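Local coordinates for origin of replication complex subunit 1B (PDB 5HH7), which binds replication origins as a subunit of the origin recognition complex and reads the histone H3 tail through a BAH-PHD cassette, the part present here, at residues 132-137 and 150-155; 32-37 and 181-186; 173-178 and 213-218. All coordinates share one frame; numbering follows the deposited sequence. Where two conformers were deposited one is given.

Contact 1: 132-137 and 150-155; sequences WAARID and IRARWY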
loop_
_atom_site.group_PDB
_atom_site.type_symbol
_atom_site.label_atom_id
_atom_site.label_comp_id
_atom_site.label_asym_id
_atom_site.label_seq_id
_atom_site.Cartn_x
_atom_site.Cartn_y
_atom_site.Cartn_z
ATOM N N TRP A 132 -3.032 -6.962 5.843
ATOM C CA TRP A 132 -4.201 -6.120 5.628
ATOM C C TRP A 132 -3.813 -4.652 5.514
ATOM O O TRP A 132 -2.727 -4.248 5.934
ATOM C CB TRP A 132 -5.188 -6.261 6.790
ATOM C CG TRP A 132 -5.632 -7.659 7.097
ATOM C CD1 TRP A 132 -4.874 -8.662 7.625
ATOM C CD2 TRP A 132 -6.951 -8.196 6.936
ATOM N NE1 TRP A 132 -5.632 -9.796 7.785
ATOM C CE2 TRP A 132 -6.911 -9.537 7.368
ATOM C CE3 TRP A 132 -8.160 -7.676 6.459
ATOM C CZ2 TRP A 132 -8.032 -10.365 7.342
ATOM C CZ3 TRP A 132 -9.275 -8.503 6.432
ATOM C CH2 TRP A 132 -9.201 -9.832 6.868
ATOM N N ALA A 133 -4.720 -3.864 4.952
ATOM C CA ALA A 133 -4.611 -2.412 4.969
ATOM C C ALA A 133 -5.962 -1.855 5.388
ATOM O O ALA A 133 -7.006 -2.392 5.009
ATOM C CB ALA A 133 -4.216 -1.885 3.602
ATOM N N ALA A 134 -5.947 -0.788 6.178
ATOM C CA ALA A 134 -7.183 -0.202 6.678
ATOM C C ALA A 134 -7.084 1.306 6.794
ATOM O O ALA A 134 -5.994 1.861 6.944
ATOM C CB ALA A 134 -7.540 -0.798 8.034
ATOM N N ARG A 135 -8.234 1.963 6.719
ATOM C CA ARG A 135 -8.333 3.367 7.069
ATOM C C ARG A 135 -8.817 3.459 8.509
ATOM O O ARG A 135 -9.712 2.717 8.921
ATOM C CB ARG A 135 -9.296 4.095 6.129
ATOM C CG ARG A 135 -9.673 5.497 6.592
ATOM C CD ARG A 135 -10.059 6.373 5.415
ATOM N NE ARG A 135 -8.892 6.733 4.616
ATOM C CZ ARG A 135 -8.955 7.278 3.406
ATOM N NH1 ARG A 135 -10.136 7.520 2.844
ATOM N NH2 ARG A 135 -7.838 7.575 2.752
ATOM N N ILE A 136 -8.218 4.355 9.281
ATOM C CA ILE A 136 -8.603 4.503 10.675
ATOM C C ILE A 136 -9.907 5.285 10.801
ATOM O O ILE A 136 -9.967 6.477 10.495
ATOM C CB ILE A 136 -7.497 5.169 11.502
ATOM C CG1 ILE A 136 -6.226 4.313 11.463
ATOM C CG2 ILE A 136 -7.965 5.362 12.931
ATOM C CD1 ILE A 136 -5.084 4.859 12.302
ATOM N N ASP A 137 -10.948 4.595 11.251
ATOM C CA ASP A 137 -12.271 5.191 11.390
ATOM C C ASP A 137 -12.421 5.848 12.757
ATOM O O ASP A 137 -12.908 6.974 12.868
ATOM C CB ASP A 137 -13.347 4.120 11.193
ATOM C CG ASP A 137 -14.745 4.694 11.153
ATOM O OD1 ASP A 137 -15.098 5.330 10.138
ATOM O OD2 ASP A 137 -15.496 4.498 12.132
ATOM N N ILE A 150 -8.358 0.752 17.488
ATOM C CA ILE A 150 -8.943 1.524 16.401
ATOM C C ILE A 150 -10.148 0.785 15.842
ATOM O O ILE A 150 -10.275 -0.429 16.009
ATOM C CB ILE A 150 -7.958 1.736 15.218
ATOM C CG1 ILE A 150 -7.546 0.388 14.614
ATOM C CG2 ILE A 150 -6.745 2.551 15.647
ATOM C CD1 ILE A 150 -6.859 0.493 13.262
ATOM N N ARG A 151 -11.053 1.519 15.205
ATOM C CA ARG A 151 -12.046 0.895 14.346
ATOM C C ARG A 151 -11.487 0.947 12.934
ATOM O O ARG A 151 -11.338 2.027 12.362
ATOM C CB ARG A 151 -13.389 1.625 14.417
ATOM C CG ARG A 151 -14.490 0.944 13.609
ATOM C CD ARG A 151 -15.854 1.563 13.863
ATOM N NE ARG A 151 -16.928 0.769 13.266
ATOM C CZ ARG A 151 -17.775 1.221 12.348
ATOM N NH1 ARG A 151 -17.686 2.472 11.919
ATOM N NH2 ARG A 151 -18.720 0.426 11.865
ATOM N N ALA A 152 -11.154 -0.215 12.387
ATOM C CA ALA A 152 -10.546 -0.289 11.068
ATOM C C ALA A 152 -11.600 -0.428 9.981
ATOM O O ALA A 152 -12.530 -1.215 10.117
ATOM C CB ALA A 152 -9.576 -1.458 11.005
ATOM N N ARG A 153 -11.452 0.346 8.910
ATOM C CA ARG A 153 -12.260 0.158 7.713
ATOM C C ARG A 153 -11.357 -0.467 6.661
ATOM O O ARG A 153 -10.437 0.181 6.158
ATOM C CB ARG A 153 -12.829 1.485 7.209
ATOM C CG ARG A 153 -13.817 1.323 6.054
ATOM C CD ARG A 153 -14.361 2.660 5.561
ATOM N NE ARG A 153 -15.257 2.483 4.418
ATOM C CZ ARG A 153 -15.847 3.481 3.766
ATOM N NH1 ARG A 153 -15.640 4.738 4.141
ATOM N NH2 ARG A 153 -16.647 3.221 2.738
ATOM N N TRP A 154 -11.617 -1.731 6.341
ATOM C CA TRP A 154 -10.687 -2.525 5.543
ATOM C C TRP A 154 -10.611 -2.120 4.077
ATOM O O TRP A 154 -11.632 -1.881 3.430
ATOM C CB TRP A 154 -11.046 -4.013 5.625
ATOM C CG TRP A 154 -10.996 -4.586 7.008
ATOM C CD1 TRP A 154 -12.040 -5.109 7.715
ATOM C CD2 TRP A 154 -9.844 -4.697 7.853
ATOM N NE1 TRP A 154 -11.609 -5.540 8.948
ATOM C CE2 TRP A 154 -10.264 -5.301 9.058
ATOM C CE3 TRP A 154 -8.499 -4.346 7.710
ATOM C CZ2 TRP A 154 -9.389 -5.556 10.113
ATOM C CZ3 TRP A 154 -7.631 -4.602 8.760
ATOM C CH2 TRP A 154 -8.079 -5.203 9.943
ATOM N N TYR A 155 -9.391 -2.057 3.557
ATOM C CA TYR A 155 -9.187 -2.037 2.121
ATOM C C TYR A 155 -9.222 -3.483 1.644
ATOM O O TYR A 155 -9.112 -4.419 2.446
ATOM C CB TYR A 155 -7.848 -1.391 1.751
ATOM C CG TYR A 155 -7.815 0.119 1.902
ATOM C CD1 TYR A 155 -8.353 0.946 0.921
ATOM C CD2 TYR A 155 -7.233 0.716 3.015
ATOM C CE1 TYR A 155 -8.325 2.324 1.046
ATOM C CE2 TYR A 155 -7.201 2.100 3.151
ATOM C CZ TYR A 155 -7.748 2.898 2.160
ATOM O OH TYR A 155 -7.723 4.269 2.275
HETATM O O HOH W 1 -6.628 -5.333 3.361
#

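Contact 2: 32-37 and 181-186; sequences VYVKRR and ADIEME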
loop_
_atom_site.group_PDB
_atom_site.type_symbol
_atom_site.label_atom_id
_atom_site.label_comp_id
_atom_site.label_asym_id
_atom_site.label_seq_id
_atom_site.Cartn_x
_atom_site.Cartn_y
_atom_site.Cartn_z
ATOM N N VAL A 32 -3.196 2.527 7.204
ATOM C CA VAL A 32 -2.164 1.722 7.854
ATOM C C VAL A 32 -2.149 0.273 7.373
ATOM O O VAL A 32 -3.183 -0.272 6.981
ATOM C CB VAL A 32 -2.345 1.701 9.395
ATOM C CG1 VAL A 32 -1.968 3.044 10.016
ATOM C CG2 VAL A 32 -3.771 1.315 9.764
ATOM N N TYR A 33 -0.968 -0.340 7.406
ATOM C CA TYR A 33 -0.846 -1.784 7.256
ATOM C C TYR A 33 -1.222 -2.423 8.581
ATOM O O TYR A 33 -0.864 -1.909 9.647
ATOM C CB TYR A 33 0.592 -2.190 6.934
ATOM C CG TYR A 33 1.125 -1.799 5.573
ATOM C CD1 TYR A 33 0.653 -2.404 4.415
ATOM C CD2 TYR A 33 2.145 -0.864 5.452
ATOM C CE1 TYR A 33 1.163 -2.063 3.167
ATOM C CE2 TYR A 33 2.661 -0.518 4.217
ATOM C CZ TYR A 33 2.171 -1.123 3.079
ATOM O OH TYR A 33 2.691 -0.775 1.856
ATOM N N VAL A 34 -1.930 -3.548 8.521
ATOM C CA VAL A 34 -2.340 -4.248 9.734
ATOM C C VAL A 34 -2.021 -5.743 9.693
ATOM O O VAL A 34 -2.245 -6.419 8.683
ATOM C CB VAL A 34 -3.847 -4.062 10.029
ATOM C CG1 VAL A 34 -4.249 -4.815 11.294
ATOM C CG2 VAL A 34 -4.188 -2.580 10.161
ATOM N N LYS A 35 -1.485 -6.243 10.800
ATOM C CA LYS A 35 -1.301 -7.671 11.000
ATOM C C LYS A 35 -2.253 -8.125 12.098
ATOM O O LYS A 35 -1.997 -7.897 13.281
ATOM C CB LYS A 35 0.143 -7.964 11.408
ATOM C CG LYS A 35 0.404 -9.393 11.880
ATOM C CD LYS A 35 0.276 -10.380 10.749
ATOM C CE LYS A 35 1.420 -11.387 10.724
ATOM N NZ LYS A 35 1.368 -12.405 11.819
ATOM N N ARG A 36 -3.352 -8.761 11.708
ATOM C CA ARG A 36 -4.371 -9.167 12.670
ATOM C C ARG A 36 -3.901 -10.325 13.553
ATOM O O ARG A 36 -3.043 -11.114 13.155
ATOM C CB ARG A 36 -5.676 -9.526 11.953
ATOM C CG ARG A 36 -6.270 -8.380 11.140
ATOM C CD ARG A 36 -7.652 -8.725 10.594
ATOM N NE ARG A 36 -8.647 -8.894 11.652
ATOM C CZ ARG A 36 -9.951 -9.042 11.436
ATOM N NH1 ARG A 36 -10.427 -9.037 10.197
ATOM N NH2 ARG A 36 -10.782 -9.194 12.460
ATOM N N ARG A 37 -4.471 -10.409 14.753
ATOM C CA ARG A 37 -4.102 -11.436 15.727
ATOM C C ARG A 37 -4.231 -12.842 15.158
ATOM O O ARG A 37 -3.419 -13.723 15.445
ATOM C CB ARG A 37 -4.979 -11.329 16.977
ATOM C CG ARG A 37 -4.760 -10.082 17.801
ATOM C CD ARG A 37 -3.336 -10.007 18.311
ATOM N NE ARG A 37 -3.217 -9.069 19.421
ATOM C CZ ARG A 37 -2.062 -8.647 19.922
ATOM N NH1 ARG A 37 -0.916 -9.068 19.406
ATOM N NH2 ARG A 37 -2.056 -7.794 20.938
ATOM N N ALA A 181 -13.917 -3.381 11.627
ATOM C CA ALA A 181 -13.568 -4.246 12.749
ATOM C C ALA A 181 -12.821 -3.492 13.843
ATOM O O ALA A 181 -12.094 -2.533 13.567
ATOM C CB ALA A 181 -12.738 -5.429 12.271
ATOM N N ASP A 182 -13.008 -3.934 15.081
ATOM C CA ASP A 182 -12.231 -3.426 16.203
ATOM C C ASP A 182 -10.890 -4.140 16.240
ATOM O O ASP A 182 -10.829 -5.368 16.299
ATOM C CB ASP A 182 -12.974 -3.627 17.522
ATOM C CG ASP A 182 -14.267 -2.833 17.593
ATOM O OD1 ASP A 182 -14.514 -2.009 16.687
ATOM O OD2 ASP A 182 -15.029 -3.028 18.563
ATOM N N ILE A 183 -9.818 -3.357 16.205
ATOM C CA ILE A 183 -8.464 -3.883 16.126
ATOM C C ILE A 183 -7.580 -3.160 17.135
ATOM O O ILE A 183 -7.612 -1.935 17.225
ATOM C CB ILE A 183 -7.880 -3.666 14.713
ATOM C CG1 ILE A 183 -8.662 -4.471 13.670
ATOM C CG2 ILE A 183 -6.406 -4.035 14.672
ATOM C CD1 ILE A 183 -8.365 -5.957 13.687
ATOM N N GLU A 184 -6.800 -3.912 17.903
ATOM C CA GLU A 184 -5.865 -3.306 18.842
ATOM C C GLU A 184 -4.795 -2.536 18.074
ATOM O O GLU A 184 -4.317 -3.000 17.038
ATOM C CB GLU A 184 -5.216 -4.376 19.720
ATOM C CG GLU A 184 -6.177 -5.054 20.679
ATOM C CD GLU A 184 -5.734 -6.455 21.056
ATOM O OE1 GLU A 184 -5.721 -6.771 22.264
ATOM O OE2 GLU A 184 -5.409 -7.242 20.142
ATOM N N MET A 185 -4.421 -1.362 18.578
ATOM C CA MET A 185 -3.408 -0.540 17.918
ATOM C C MET A 185 -2.064 -1.257 17.845
ATOM O O MET A 185 -1.231 -0.948 16.994
ATOM C CB MET A 185 -3.251 0.813 18.620
ATOM C CG MET A 185 -4.422 1.762 18.415
ATOM S SD MET A 185 -4.009 3.468 18.834
ATOM C CE MET A 185 -2.956 3.910 17.456
ATOM N N GLU A 186 -1.869 -2.220 18.740
ATOM C CA GLU A 186 -0.679 -3.061 18.733
ATOM C C GLU A 186 -0.557 -3.848 17.425
ATOM O O GLU A 186 0.538 -4.252 17.031
ATOM C CB GLU A 186 -0.720 -4.021 19.924
ATOM C CG GLU A 186 0.523 -4.873 20.097
ATOM C CD GLU A 186 0.345 -5.951 21.148
ATOM O OE1 GLU A 186 -0.521 -5.785 22.034
ATOM O OE2 GLU A 186 1.062 -6.972 21.081
#

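Contact 3: 173-178 and 213-218; sequences ELYLTN and CEYEYD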
loop_
_atom_site.group_PDB
_atom_site.type_symbol
_atom_site.label_atom_id
_atom_site.label_comp_id
_atom_site.label_asym_id
_atom_site.label_seq_id
_atom_site.Cartn_x
_atom_site.Cartn_y
_atom_site.Cartn_z
ATOM N N GLU A 173 -3.681 -0.732 -6.984
ATOM C CA GLU A 173 -5.041 -0.278 -6.692
ATOM C C GLU A 173 -5.724 -1.072 -5.579
ATOM O O GLU A 173 -5.648 -2.298 -5.540
ATOM C CB GLU A 173 -5.912 -0.284 -7.955
ATOM C CG GLU A 173 -7.312 0.293 -7.727
ATOM C CD GLU A 173 -8.089 0.497 -9.013
ATOM O OE1 GLU A 173 -7.639 0.006 -10.070
ATOM O OE2 GLU A 173 -9.147 1.165 -8.966
ATOM N N LEU A 174 -6.382 -0.349 -4.674
ATOM C CA LEU A 174 -7.162 -0.950 -3.599
ATOM C C LEU A 174 -8.597 -0.449 -3.681
ATOM O O LEU A 174 -8.854 0.625 -4.227
ATOM C CB LEU A 174 -6.589 -0.544 -2.240
ATOM C CG LEU A 174 -5.112 -0.849 -1.987
ATOM C CD1 LEU A 174 -4.661 -0.235 -0.670
ATOM C CD2 LEU A 174 -4.874 -2.358 -2.000
ATOM N N TYR A 175 -9.524 -1.224 -3.125
ATOM C CA TYR A 175 -10.894 -0.769 -2.917
ATOM C C TYR A 175 -11.115 -0.573 -1.427
ATOM O O TYR A 175 -10.629 -1.364 -0.621
ATOM C CB TYR A 175 -11.890 -1.813 -3.412
ATOM C CG TYR A 175 -11.778 -2.149 -4.876
ATOM C CD1 TYR A 175 -11.645 -1.150 -5.832
ATOM C CD2 TYR A 175 -11.813 -3.470 -5.305
ATOM C CE1 TYR A 175 -11.545 -1.461 -7.181
ATOM C CE2 TYR A 175 -11.714 -3.790 -6.646
ATOM C CZ TYR A 175 -11.581 -2.783 -7.580
ATOM O OH TYR A 175 -11.487 -3.107 -8.915
ATOM N N LEU A 176 -11.846 0.476 -1.058
ATOM C CA LEU A 176 -12.217 0.681 0.338
ATOM C C LEU A 176 -13.564 0.022 0.613
ATOM O O LEU A 176 -14.590 0.446 0.089
ATOM C CB LEU A 176 -12.282 2.171 0.671
ATOM C CG LEU A 176 -12.528 2.483 2.151
ATOM C CD1 LEU A 176 -11.497 1.774 3.016
ATOM C CD2 LEU A 176 -12.500 3.988 2.401
ATOM N N THR A 177 -13.567 -1.025 1.430
ATOM C CA THR A 177 -14.800 -1.765 1.667
ATOM C C THR A 177 -15.672 -1.083 2.708
ATOM O O THR A 177 -15.275 -0.087 3.320
ATOM C CB THR A 177 -14.518 -3.195 2.154
ATOM O OG1 THR A 177 -14.078 -3.156 3.519
ATOM C CG2 THR A 177 -13.455 -3.852 1.294
ATOM N N ASN A 178 -16.867 -1.632 2.901
ATOM C CA ASN A 178 -17.726 -1.235 4.000
ATOM C C ASN A 178 -17.674 -2.270 5.118
ATOM O O ASN A 178 -18.624 -2.423 5.884
ATOM C CB ASN A 178 -19.159 -1.024 3.510
ATOM C CG ASN A 178 -19.266 0.121 2.520
ATOM O OD1 ASN A 178 -18.584 1.139 2.657
ATOM N ND2 ASN A 178 -20.119 -0.042 1.511
ATOM N N CYS A 213 -6.676 4.451 -4.549
ATOM C CA CYS A 213 -8.051 4.057 -4.256
ATOM C C CYS A 213 -9.036 5.070 -4.806
ATOM O O CYS A 213 -9.054 6.228 -4.381
ATOM C CB CYS A 213 -8.290 3.876 -2.759
ATOM S SG CYS A 213 -9.960 3.279 -2.375
ATOM N N GLU A 214 -9.851 4.627 -5.758
ATOM C CA GLU A 214 -10.881 5.470 -6.343
ATOM C C GLU A 214 -12.267 5.080 -5.843
ATOM O O GLU A 214 -13.152 5.928 -5.728
ATOM C CB GLU A 214 -10.838 5.375 -7.870
ATOM C CG GLU A 214 -11.909 6.204 -8.577
ATOM C CD GLU A 214 -11.617 6.405 -10.053
ATOM O OE1 GLU A 214 -10.734 5.702 -10.587
ATOM O OE2 GLU A 214 -12.264 7.276 -10.677
ATOM N N TYR A 215 -12.454 3.797 -5.542
ATOM C CA TYR A 215 -13.791 3.279 -5.263
ATOM C C TYR A 215 -13.994 2.697 -3.878
ATOM O O TYR A 215 -13.102 2.073 -3.299
ATOM C CB TYR A 215 -14.184 2.201 -6.278
ATOM C CG TYR A 215 -14.160 2.672 -7.706
ATOM C CD1 TYR A 215 -15.237 3.361 -8.251
ATOM C CD2 TYR A 215 -13.053 2.435 -8.510
ATOM C CE1 TYR A 215 -15.213 3.794 -9.563
ATOM C CE2 TYR A 215 -13.017 2.862 -9.816
ATOM C CZ TYR A 215 -14.097 3.538 -10.340
ATOM O OH TYR A 215 -14.055 3.962 -11.647
ATOM N N GLU A 216 -15.205 2.903 -3.378
ATOM C CA GLU A 216 -15.728 2.153 -2.259
ATOM C C GLU A 216 -16.360 0.887 -2.822
ATOM O O GLU A 216 -17.125 0.943 -3.785
ATOM C CB GLU A 216 -16.784 2.985 -1.535
ATOM C CG GLU A 216 -17.587 2.234 -0.496
ATOM C CD GLU A 216 -18.736 3.067 0.037
ATOM O OE1 GLU A 216 -18.471 4.147 0.610
ATOM O OE2 GLU A 216 -19.901 2.650 -0.135
ATOM N N TYR A 217 -16.031 -0.256 -2.231
ATOM C CA TYR A 217 -16.588 -1.528 -2.675
ATOM C C TYR A 217 -17.470 -2.120 -1.590
ATOM O O TYR A 217 -16.983 -2.463 -0.516
ATOM C CB TYR A 217 -15.465 -2.509 -3.016
ATOM C CG TYR A 217 -15.932 -3.900 -3.413
ATOM C CD1 TYR A 217 -16.686 -4.101 -4.563
ATOM C CD2 TYR A 217 -15.597 -5.014 -2.647
ATOM C CE1 TYR A 217 -17.103 -5.372 -4.940
ATOM C CE2 TYR A 217 -16.014 -6.294 -3.015
ATOM C CZ TYR A 217 -16.764 -6.464 -4.162
ATOM O OH TYR A 217 -17.173 -7.730 -4.535
ATOM N N ASP A 218 -18.766 -2.230 -1.855
ATOM C CA ASP A 218 -19.640 -2.901 -0.905
ATOM C C ASP A 218 -19.587 -4.394 -1.161
ATOM O O ASP A 218 -20.041 -4.871 -2.199
ATOM C CB ASP A 218 -21.081 -2.403 -0.991
ATOM C CG ASP A 218 -21.926 -2.899 0.171
ATOM O OD1 ASP A 218 -22.474 -4.019 0.081
ATOM O OD2 ASP A 218 -22.021 -2.177 1.186
HETATM O O HOH W 2 -9.993 1.856 -6.436
#

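Contact 1: 132-137 and 150-155
Trp132 and Trp154 meet at one end of this antiparallel pair, Trp154 buried and Trp132 partly exposed. CE3 of Trp132 lies over one face of the Trp154 indole, near its rim, while CB of Trp132 comes within 3.5 Å of Trp154 CZ3. The six-membered rings are 4.6 Å apart between centroids with planes at 48°, an oblique pair. The opposite face of the Trp154 indole takes the Ala152 methyl, and Ala134 CB lies 3.7 Å from both Ala152 CB and Trp154 CE3. The row goes on with CG2 of Ile136 against CG2 of Ile150. Backbone bonds run between Ala133 and Tyr155, in both directions between Arg135 and Arg153, and from Asp137 N to Arg151 O. At the Trp132 end a water accepts from Ala133 N and donates to Tyr155 O.

Away from the indoles the buried Tyr155 ring brings CD2 to 4.0 Å from Ala133 CB, with the Ala133 carbonyl at the ring edge. The Arg135, Arg153, Arg151 and Asp137 side chains are polar and partly exposed. Arg151 runs extended from CG to NE, side by side with Asp137, and in one of two conformers its NH1 makes a doubtful 3.0 Å salt bridge to Asp137 OD2. The oxygen is in the guanidinium plane, but NH1 stands 57° out of the carboxylate plane. In Arg135 chi3 (-72°) turns NE back, and one guanidinium face lies over Tyr155 OH at a poor angle for bonding; both side chains turn instead to Asp31 OD1. Arg153 leads away to Thr177 O and Glu216. One face of this BAH-domain hairpin is therefore closed by indole and methyl packing, whereas the other sets the Tyr155 ring beside arginines whose charge is probably balanced by Asp31 and Glu216.

Contact 2: 32-37 and 181-186
The end of strand 31-34 and the loop after it run nearly perpendicular to segment 181-186, their directions 88° apart, and the backbones stay well separated, with Arg36 and Ile183 nearest at 7.5 Å between CA atoms. Side chains alone bridge this gap. On the inner side Val34 CG1 touches Ile183 CG2 at 4.1 Å. Next to it Arg36 crosses Ile183 at about a right angle, its NE 3.6 Å from Ile183 CD1. Here chi3 (66°) turns NE aside, and the guanidinium continues toward the methyl of Ala181. Arg36 NE is buried here without a polar partner, although the side chain also makes a cation-pi contact with Trp132.

The outer side is a salt-bridge network around Arg37, in which chi2 turns CD out of the extended line. NE gives a hydrogen bond of 2.9 Å to Glu184 OE2, meeting the oxygen on its syn side, 30° out of the carboxylate plane. The two remaining nitrogens face Glu186 through weak bonds, NH2 to OE1 at 2.8 Å and NH1 to OE2 at 3.3 Å. The guanidinium and the Glu186 carboxylate are nearly perpendicular to each other, so this is no flat two-pronged pair. Arg37 is exposed and poorly ordered, which makes its bonds less certain than the packing inside.

Strand 148-156 fills in beside the apolar part: Trp154 touches Arg36, Ala181 and Ile183. Val34 pairs through its backbone with Trp132 of strand 132-142, while Tyr33 pairs with strand 188-195 and packs its side chain against helix 122-127.

Contact 3: 173-178 and 213-218
Asn178 has CG anti to its carbonyl carbon (chi1 -64°), whereas Glu216 (chi1 170°) and Asp218 have CG anti to the backbone N, and these torsions set the three CG atoms so that the polar groups converge at Asn178. There Asn178 ND2 bonds to both acids, in its amide plane each time. Asp218 OD2 is 2.9 Å from ND2 and is met on its anti side; Glu216 OE2, at 3.2 Å, is met from above its carboxylate plane. Glu216 OE1 is held by Arg153, so the amide lies within a wider charged cluster.

The backbones pair in the parallel sense, twisted 45° against each other, with Leu176 N bonded to Tyr215 O and Tyr217 N to Leu176 O, the latter at 2.8 Å with the donor above the carbonyl plane. On the aromatic side CB of Tyr175 meets CB of Tyr217 at 3.7 Å, their rings oblique and both touching Phe224. Leu176 points to the other face, its CB 4.0 Å from Cys213 SG. A water donates to Glu173 OE2 and Leu174 O and accepts from Glu214 N, bridging the chains where Glu214 is left out of the register.

Residues 175-177 thus pair in parallel with 215-218 and, on their other edge, antiparallel with 148-156, before the chain turns a corner at Asn178; this belongs to the curled mixed sheet that forms the core of the BAH domain.

All three contacts belong to one curled, mixed beta sheet, that of the BAH domain, away from the zinc sites of the PHD finger. Contact 1 is central: its centre lies about 8 Å from that of contact 2 and about 12 Å from that of contact 3, which are themselves about 19 Å apart. Strand 175-184 serves both outer contacts and pairs with strand 148-156 of contact 1. Along the chain, 32-37 comes first, then the hairpin of contact 1, then 173-178, 181-186 and finally 213-218. Contact 2 thus spans contact 1 and interleaves with contact 3, so the sheet is built from chain on both sides of the zinc-binding residues.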